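Local atomic coordinates of ABC transporter substrate binding protein (Ribose) (PDB entry 5DKV), a protein that binds alpha-D-tagatopyranose in the crystal and probably serves as the sugar-binding component of a bacterial ABC transporter. Residues Thr44-Ala49 against Ile60-Ala65; Gly234-Val239 against Ser265-Phe270; Gly122-Gly127 against Leu135-Ser140. One frame throughout, in Å; residues are numbered along the deposited sequence.

Contact 1 (Thr44-Ala49 against Ile60-Ala65); sequences TMHKGA and IIFQGA
The imidazole of H46 and the phenyl ring of F62 lie face against face, their planes only 5° from parallel and their centroids 3.9 Å apart, which makes an offset stack. Over one face of the H46 ring, 3.5 Å above its plane, lies F62 CD1; over one face of the phenyl ring H46 ND1 rides above the centre. The ring overlap is shifted toward the CD1-CE1 side of F62, and F62 CB continues the contact as an off-centre CH-pi approach, 4.2 Å from the H46 ring centroid and 29° off its normal. Both rings reach the stack with CG anti to their own backbone N. I60 CG2 stands oblique to the imidazole, 4.3 Å from H46 NE2.

One helical turn on, the contact becomes aliphatic: I60 CD1 comes 4.4 Å from A49 CB and also touches the A49 carbonyl oxygen. This packing closes the beta-alpha-beta unit of strand 29-33, helix 40-56 and strand 59-62, the returning strand running at 162° to the helix. Around the contact, L32 of strand 29-33 touches both A49 and F62, and V284 of helix 276-291 touches A49 and I60.

H46 NE2 is hydrogen-bonded to E50 OE2 one turn along the same helix, and the carboxylate could raise the proton affinity of the imidazole. Because that bond uses a ring nitrogen, it should limit rotation about chi2 and help keep the imidazole flat against F62.

Contact 2 (Gly234-Val239 against Ser265-Phe270); sequences GSANGV and SGLIDF
A236 on helix 229-241 meets the side chains of both L267 and I268. Its CB lies 3.7 Å from I268 CG2 and 4.0 Å from L267 CD2, so the small methyl faces a branch from each of two consecutive residues. L267 also spans the A236 carbonyl: L267 CD1 is 3.4 Å from A236 O, and the other methyl carbon, CD2, is 3.6 Å from the same oxygen. One turn along, V239 CG1 adds an apolar contact with L267 CD1 at 3.9 Å, the two side chains running antiparallel alongside one another.

Torsions set these branches in place. L267 carries CG anti to its N (chi1 179°), which extends the fork to the helix although its CB does not aim there. In I268, CG1 stands between N and the carbonyl carbon (chi1 70°), leaving CG2 to meet A236.

Behind this shell, I268 packs on V259, N262 and L263 of helix 259-264. G266, with phi 91°, is where the chain leaves helical angles after that helix. A weak bond from L267 N to S265 OG, 3.4 Å long, spans the turn.

The arrangement is helix-against-loop packing beside the parallel strands of the alpha/beta fold, with V250 of strand 249-253 touched by both V239 and I268. All four touching residues are buried, and they meet by dispersion alone: with no directional bond between the two segments, specificity rests on the fit of the methyl groups.

Contact 3 (Gly122-Gly127 against Leu135-Ser140); sequences GDYQTG and LSYIAS
Y124 CE2 packs against Y137 CB at 3.6 Å, an apolar contact in which the side chains cross at an angle, so a ring carbon meets the root of the second tyrosine and the two rings do not stack. Y124 has CG anti to its carbonyl carbon (chi1 -59°), which turns the edge of the ring toward the S136 backbone.

Contacts with backbone carbonyls form the second group. S136 O approaches the edge of the Y124 ring, near its plane, 3.4 Å from Y124 CE2, where the ring's C-H side faces the oxygen. G122, at phi 84°, passes close to both tyrosines: G122 O lies over the centre of one face of the Y124 ring, 4.0 Å above its plane, and 3.8 Å from Y137 CB.

The third group is a van der Waals contact of a polar side chain with an aliphatic one. Q125 and L135 run side by side in the same direction, with Q125 NE2 4.0 Å from L135 CD2 and Q125 CG 4.0 Å from L135 O. The amide nitrogen's polar partner is the carbonyl of P134.

Outer bonds fix both phenols: Y124 OH bonds to T114 and to the backbone N of I119, while Y137 OH reaches the carbonyl of D116, a residue of the tagatose pocket. The loop following strand 112-115 packs back on the start of strand 137-140 through van der Waals and ring-edge contacts, while the hydroxyls are satisfied beyond the interface. Through Y137 and D116 this packing is linked to the wall of the sugar site.

How the contacts relate
Contact 2 is the fully buried one, whereas contacts 1 and 3 are partly buried and include residues near solvent. Contacts 1 and 3 reach the same sheet, through strands 59-62 and 137-140; their centres are about 20 Å apart and their nearest atoms about 6 Å. D116 touches M45, a neighbour of H46 on the helix of contact 1, and accepts the Y137 OH bond through its backbone O. Contact 2 lies across the chain's centre from contact 3, about 35 Å between centres. Chemistry follows position: stacking of a helix histidine on a phenylalanine of an outermost strand in contact 1, methyl packing between a helix and a loop in contact 2, and tyrosines against backbone carbonyls in contact 3.

Contact 1 (Thr44-Ala49 against Ile60-Ala65)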
# COMPACT_ATOMS: atom_id res chain seq x y z
N THR A 44 -1.57 -8.60 -6.34
CA THR A 44 -0.42 -8.43 -7.22
C THR A 44 0.89 -8.73 -6.48
O THR A 44 1.79 -9.33 -7.05
CB THR A 44 -0.40 -7.01 -7.81
OG1 THR A 44 -1.66 -6.79 -8.45
CG2 THR A 44 0.69 -6.85 -8.81
N MET A 45 0.97 -8.38 -5.19
CA MET A 45 2.12 -8.76 -4.37
C MET A 45 2.26 -10.28 -4.32
O MET A 45 3.34 -10.82 -4.48
CB MET A 45 1.98 -8.21 -2.95
CG MET A 45 3.16 -8.51 -2.05
SD MET A 45 2.83 -8.26 -0.31
CE MET A 45 2.47 -6.52 -0.31
N HIS A 46 1.15 -10.95 -4.14
CA HIS A 46 1.14 -12.40 -4.15
C HIS A 46 1.64 -12.96 -5.50
O HIS A 46 2.40 -13.93 -5.54
CB HIS A 46 -0.29 -12.87 -3.85
CG HIS A 46 -0.44 -14.35 -3.79
ND1 HIS A 46 -1.67 -14.96 -3.86
CD2 HIS A 46 0.48 -15.34 -3.70
CE1 HIS A 46 -1.50 -16.28 -3.78
NE2 HIS A 46 -0.21 -16.53 -3.72
N LYS A 47 1.25 -12.33 -6.61
CA LYS A 47 1.72 -12.77 -7.91
C LYS A 47 3.26 -12.72 -7.99
O LYS A 47 3.92 -13.67 -8.44
CB LYS A 47 1.08 -11.90 -9.01
CG LYS A 47 1.44 -12.25 -10.41
CD LYS A 47 0.62 -11.40 -11.38
CE LYS A 47 0.94 -11.74 -12.84
NZ LYS A 47 0.01 -11.04 -13.79
N GLY A 48 3.82 -11.60 -7.54
CA GLY A 48 5.27 -11.45 -7.50
C GLY A 48 5.92 -12.49 -6.60
O GLY A 48 6.95 -13.06 -6.92
N ALA A 49 5.31 -12.74 -5.46
CA ALA A 49 5.83 -13.75 -4.55
C ALA A 49 5.82 -15.15 -5.20
O ALA A 49 6.75 -15.93 -5.01
CB ALA A 49 5.03 -13.76 -3.28
N ILE A 60 4.54 -21.23 -1.76
CA ILE A 60 3.93 -20.16 -0.96
C ILE A 60 2.73 -20.70 -0.23
O ILE A 60 1.83 -21.35 -0.82
CB ILE A 60 3.50 -18.96 -1.83
CG1 ILE A 60 4.70 -18.35 -2.55
CG2 ILE A 60 2.78 -17.88 -0.97
CD1 ILE A 60 5.76 -17.81 -1.66
N ILE A 61 2.70 -20.43 1.08
CA ILE A 61 1.51 -20.65 1.90
C ILE A 61 0.84 -19.29 2.05
O ILE A 61 1.37 -18.41 2.72
CB ILE A 61 1.87 -21.22 3.29
CG1 ILE A 61 2.64 -22.52 3.14
CG2 ILE A 61 0.59 -21.41 4.13
CD1 ILE A 61 3.20 -23.05 4.42
N PHE A 62 -0.31 -19.11 1.41
CA PHE A 62 -0.97 -17.81 1.38
C PHE A 62 -2.28 -17.85 2.13
O PHE A 62 -3.13 -18.70 1.88
CB PHE A 62 -1.19 -17.37 -0.07
CG PHE A 62 -1.85 -16.03 -0.22
CD1 PHE A 62 -1.10 -14.87 -0.34
CD2 PHE A 62 -3.22 -15.92 -0.26
CE1 PHE A 62 -1.70 -13.65 -0.49
CE2 PHE A 62 -3.82 -14.70 -0.41
CZ PHE A 62 -3.07 -13.56 -0.54
N GLN A 63 -2.44 -16.93 3.08
CA GLN A 63 -3.70 -16.87 3.83
C GLN A 63 -3.87 -15.48 4.39
O GLN A 63 -2.92 -14.91 4.92
CB GLN A 63 -3.75 -17.91 4.96
CG GLN A 63 -5.14 -18.14 5.45
CD GLN A 63 -5.21 -19.19 6.55
OE1 GLN A 63 -4.37 -20.09 6.61
NE2 GLN A 63 -6.22 -19.08 7.41
N GLY A 64 -5.06 -14.94 4.25
CA GLY A 64 -5.36 -13.62 4.75
C GLY A 64 -6.79 -13.50 5.25
O GLY A 64 -7.63 -14.39 5.03
N ALA A 65 -7.06 -12.39 5.93
CA ALA A 65 -8.41 -12.04 6.34
C ALA A 65 -9.09 -11.14 5.30
O ALA A 65 -8.40 -10.54 4.46
CB ALA A 65 -8.37 -11.34 7.69

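Contact 2 (Gly234-Val239 against Ser265-Phe270)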
# COMPACT_ATOMS: atom_id res chain seq x y z
N GLY A 234 -13.17 5.45 -4.27
CA GLY A 234 -14.37 6.04 -3.71
C GLY A 234 -14.47 7.53 -3.97
O GLY A 234 -15.53 8.05 -4.31
N SER A 235 -13.35 8.22 -3.82
CA SER A 235 -13.33 9.66 -4.03
C SER A 235 -13.65 9.98 -5.48
O SER A 235 -14.43 10.88 -5.76
CB SER A 235 -11.96 10.25 -3.64
OG SER A 235 -11.76 10.16 -2.24
N ALA A 236 -13.05 9.23 -6.40
CA ALA A 236 -13.34 9.40 -7.82
C ALA A 236 -14.80 9.10 -8.11
O ALA A 236 -15.46 9.85 -8.82
CB ALA A 236 -12.44 8.51 -8.65
N ASN A 237 -15.33 8.02 -7.54
CA ASN A 237 -16.75 7.70 -7.72
C ASN A 237 -17.67 8.79 -7.19
O ASN A 237 -18.70 9.07 -7.78
CB ASN A 237 -17.10 6.37 -7.04
CG ASN A 237 -16.54 5.18 -7.80
OD1 ASN A 237 -16.20 5.31 -8.97
ND2 ASN A 237 -16.42 4.04 -7.14
N GLY A 238 -17.30 9.40 -6.08
CA GLY A 238 -18.07 10.50 -5.54
C GLY A 238 -18.07 11.71 -6.46
O GLY A 238 -19.12 12.33 -6.69
N VAL A 239 -16.91 12.06 -7.00
CA VAL A 239 -16.80 13.16 -7.93
C VAL A 239 -17.67 12.92 -9.17
O VAL A 239 -18.38 13.81 -9.63
CB VAL A 239 -15.33 13.39 -8.35
CG1 VAL A 239 -15.24 14.38 -9.52
CG2 VAL A 239 -14.52 13.89 -7.19
N SER A 265 -11.39 9.13 -19.23
CA SER A 265 -12.58 9.98 -19.15
C SER A 265 -12.32 11.31 -18.46
O SER A 265 -13.17 12.18 -18.44
CB SER A 265 -13.68 9.25 -18.41
OG SER A 265 -13.38 9.26 -17.02
N GLY A 266 -11.15 11.44 -17.84
CA GLY A 266 -10.80 12.68 -17.17
C GLY A 266 -11.20 12.70 -15.70
O GLY A 266 -10.96 13.68 -15.01
N LEU A 267 -11.76 11.59 -15.22
CA LEU A 267 -12.24 11.53 -13.85
C LEU A 267 -11.08 11.59 -12.86
O LEU A 267 -11.22 12.20 -11.80
CB LEU A 267 -13.07 10.28 -13.62
CG LEU A 267 -13.62 10.08 -12.20
CD1 LEU A 267 -14.47 11.26 -11.74
CD2 LEU A 267 -14.43 8.77 -12.14
N ILE A 268 -9.96 10.97 -13.19
CA ILE A 268 -8.75 11.07 -12.38
C ILE A 268 -7.64 11.58 -13.28
O ILE A 268 -7.65 11.27 -14.48
CB ILE A 268 -8.35 9.74 -11.68
CG1 ILE A 268 -7.85 8.71 -12.67
CG2 ILE A 268 -9.55 9.18 -10.92
CD1 ILE A 268 -7.25 7.48 -11.99
N ASP A 269 -6.74 12.38 -12.72
CA ASP A 269 -5.63 12.96 -13.47
C ASP A 269 -4.36 12.11 -13.37
O ASP A 269 -3.61 12.02 -14.35
CB ASP A 269 -5.34 14.38 -12.99
CG ASP A 269 -6.17 15.42 -13.72
OD1 ASP A 269 -7.30 15.10 -14.14
OD2 ASP A 269 -5.68 16.56 -13.89
N PHE A 270 -4.10 11.53 -12.19
CA PHE A 270 -2.93 10.69 -11.98
C PHE A 270 -3.26 9.53 -11.08
O PHE A 270 -4.00 9.68 -10.11
CB PHE A 270 -1.77 11.49 -11.35
CG PHE A 270 -1.32 12.65 -12.16
CD1 PHE A 270 -0.42 12.47 -13.19
CD2 PHE A 270 -1.77 13.93 -11.89
CE1 PHE A 270 0.01 13.50 -13.94
CE2 PHE A 270 -1.36 15.00 -12.66
CZ PHE A 270 -0.45 14.80 -13.68

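Contact 3 (Gly122-Gly127 against Leu135-Ser140)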
# COMPACT_ATOMS: atom_id res chain seq x y z
N GLY A 122 9.53 0.05 12.16
CA GLY A 122 9.96 -0.44 10.88
C GLY A 122 11.48 -0.46 10.73
O GLY A 122 11.99 -0.83 9.68
N ASP A 123 12.18 -0.09 11.80
CA ASP A 123 13.64 -0.24 11.88
C ASP A 123 13.94 -1.54 12.60
O ASP A 123 13.64 -1.70 13.80
CB ASP A 123 14.28 0.94 12.62
CG ASP A 123 14.10 2.24 11.88
OD1 ASP A 123 14.39 2.27 10.67
OD2 ASP A 123 13.65 3.22 12.50
N TYR A 124 14.49 -2.49 11.85
CA TYR A 124 14.68 -3.84 12.37
C TYR A 124 16.15 -4.22 12.54
O TYR A 124 17.03 -3.63 11.93
CB TYR A 124 14.02 -4.84 11.44
CG TYR A 124 12.53 -4.66 11.21
CD1 TYR A 124 11.66 -4.23 12.23
CD2 TYR A 124 11.98 -4.94 9.97
CE1 TYR A 124 10.28 -4.08 11.98
CE2 TYR A 124 10.64 -4.82 9.73
CZ TYR A 124 9.78 -4.38 10.73
OH TYR A 124 8.42 -4.27 10.48
N GLN A 125 16.39 -5.25 13.37
CA GLN A 125 17.73 -5.77 13.62
C GLN A 125 18.67 -4.68 14.12
O GLN A 125 19.86 -4.72 13.83
CB GLN A 125 18.30 -6.43 12.37
CG GLN A 125 17.46 -7.58 11.85
CD GLN A 125 17.43 -8.77 12.80
OE1 GLN A 125 18.47 -9.29 13.18
NE2 GLN A 125 16.23 -9.19 13.18
N THR A 126 18.13 -3.71 14.85
CA THR A 126 18.95 -2.65 15.43
C THR A 126 19.55 -3.06 16.77
O THR A 126 20.52 -2.45 17.24
CB THR A 126 18.14 -1.37 15.64
OG1 THR A 126 17.22 -1.56 16.72
CG2 THR A 126 17.37 -1.03 14.38
N GLY A 127 18.97 -4.07 17.40
CA GLY A 127 19.41 -4.54 18.70
C GLY A 127 18.60 -4.00 19.86
O GLY A 127 18.86 -4.37 21.02
N LEU A 135 13.39 -9.42 10.00
CA LEU A 135 14.69 -9.29 9.38
C LEU A 135 14.78 -8.11 8.44
O LEU A 135 15.86 -7.59 8.21
CB LEU A 135 15.03 -10.56 8.59
CG LEU A 135 15.23 -11.83 9.41
CD1 LEU A 135 15.18 -13.02 8.49
CD2 LEU A 135 16.55 -11.77 10.14
N SER A 136 13.63 -7.71 7.89
CA SER A 136 13.59 -6.69 6.86
C SER A 136 12.21 -6.10 6.72
O SER A 136 11.23 -6.75 7.05
CB SER A 136 14.04 -7.28 5.53
OG SER A 136 14.21 -6.29 4.54
N TYR A 137 12.17 -4.87 6.20
CA TYR A 137 10.95 -4.16 5.87
C TYR A 137 11.03 -3.79 4.39
O TYR A 137 11.94 -3.04 4.00
CB TYR A 137 10.81 -2.89 6.73
CG TYR A 137 9.63 -2.02 6.36
CD1 TYR A 137 8.42 -2.56 5.98
CD2 TYR A 137 9.75 -0.64 6.37
CE1 TYR A 137 7.34 -1.75 5.63
CE2 TYR A 137 8.69 0.16 6.02
CZ TYR A 137 7.48 -0.40 5.66
OH TYR A 137 6.42 0.40 5.31
N ILE A 138 10.14 -4.34 3.60
CA ILE A 138 10.16 -4.17 2.14
C ILE A 138 8.85 -3.50 1.74
O ILE A 138 7.77 -4.07 1.95
CB ILE A 138 10.32 -5.50 1.43
CG1 ILE A 138 11.62 -6.16 1.85
CG2 ILE A 138 10.31 -5.29 -0.11
CD1 ILE A 138 11.76 -7.59 1.37
N ALA A 139 8.95 -2.30 1.18
CA ALA A 139 7.76 -1.48 0.91
C ALA A 139 8.08 -0.30 0.03
O ALA A 139 9.26 -0.02 -0.22
CB ALA A 139 7.19 -0.99 2.22
N SER A 140 7.07 0.43 -0.40
CA SER A 140 7.32 1.72 -1.05
C SER A 140 7.91 2.74 -0.07
O SER A 140 7.79 2.57 1.13
CB SER A 140 6.04 2.31 -1.64
OG SER A 140 5.41 1.42 -2.53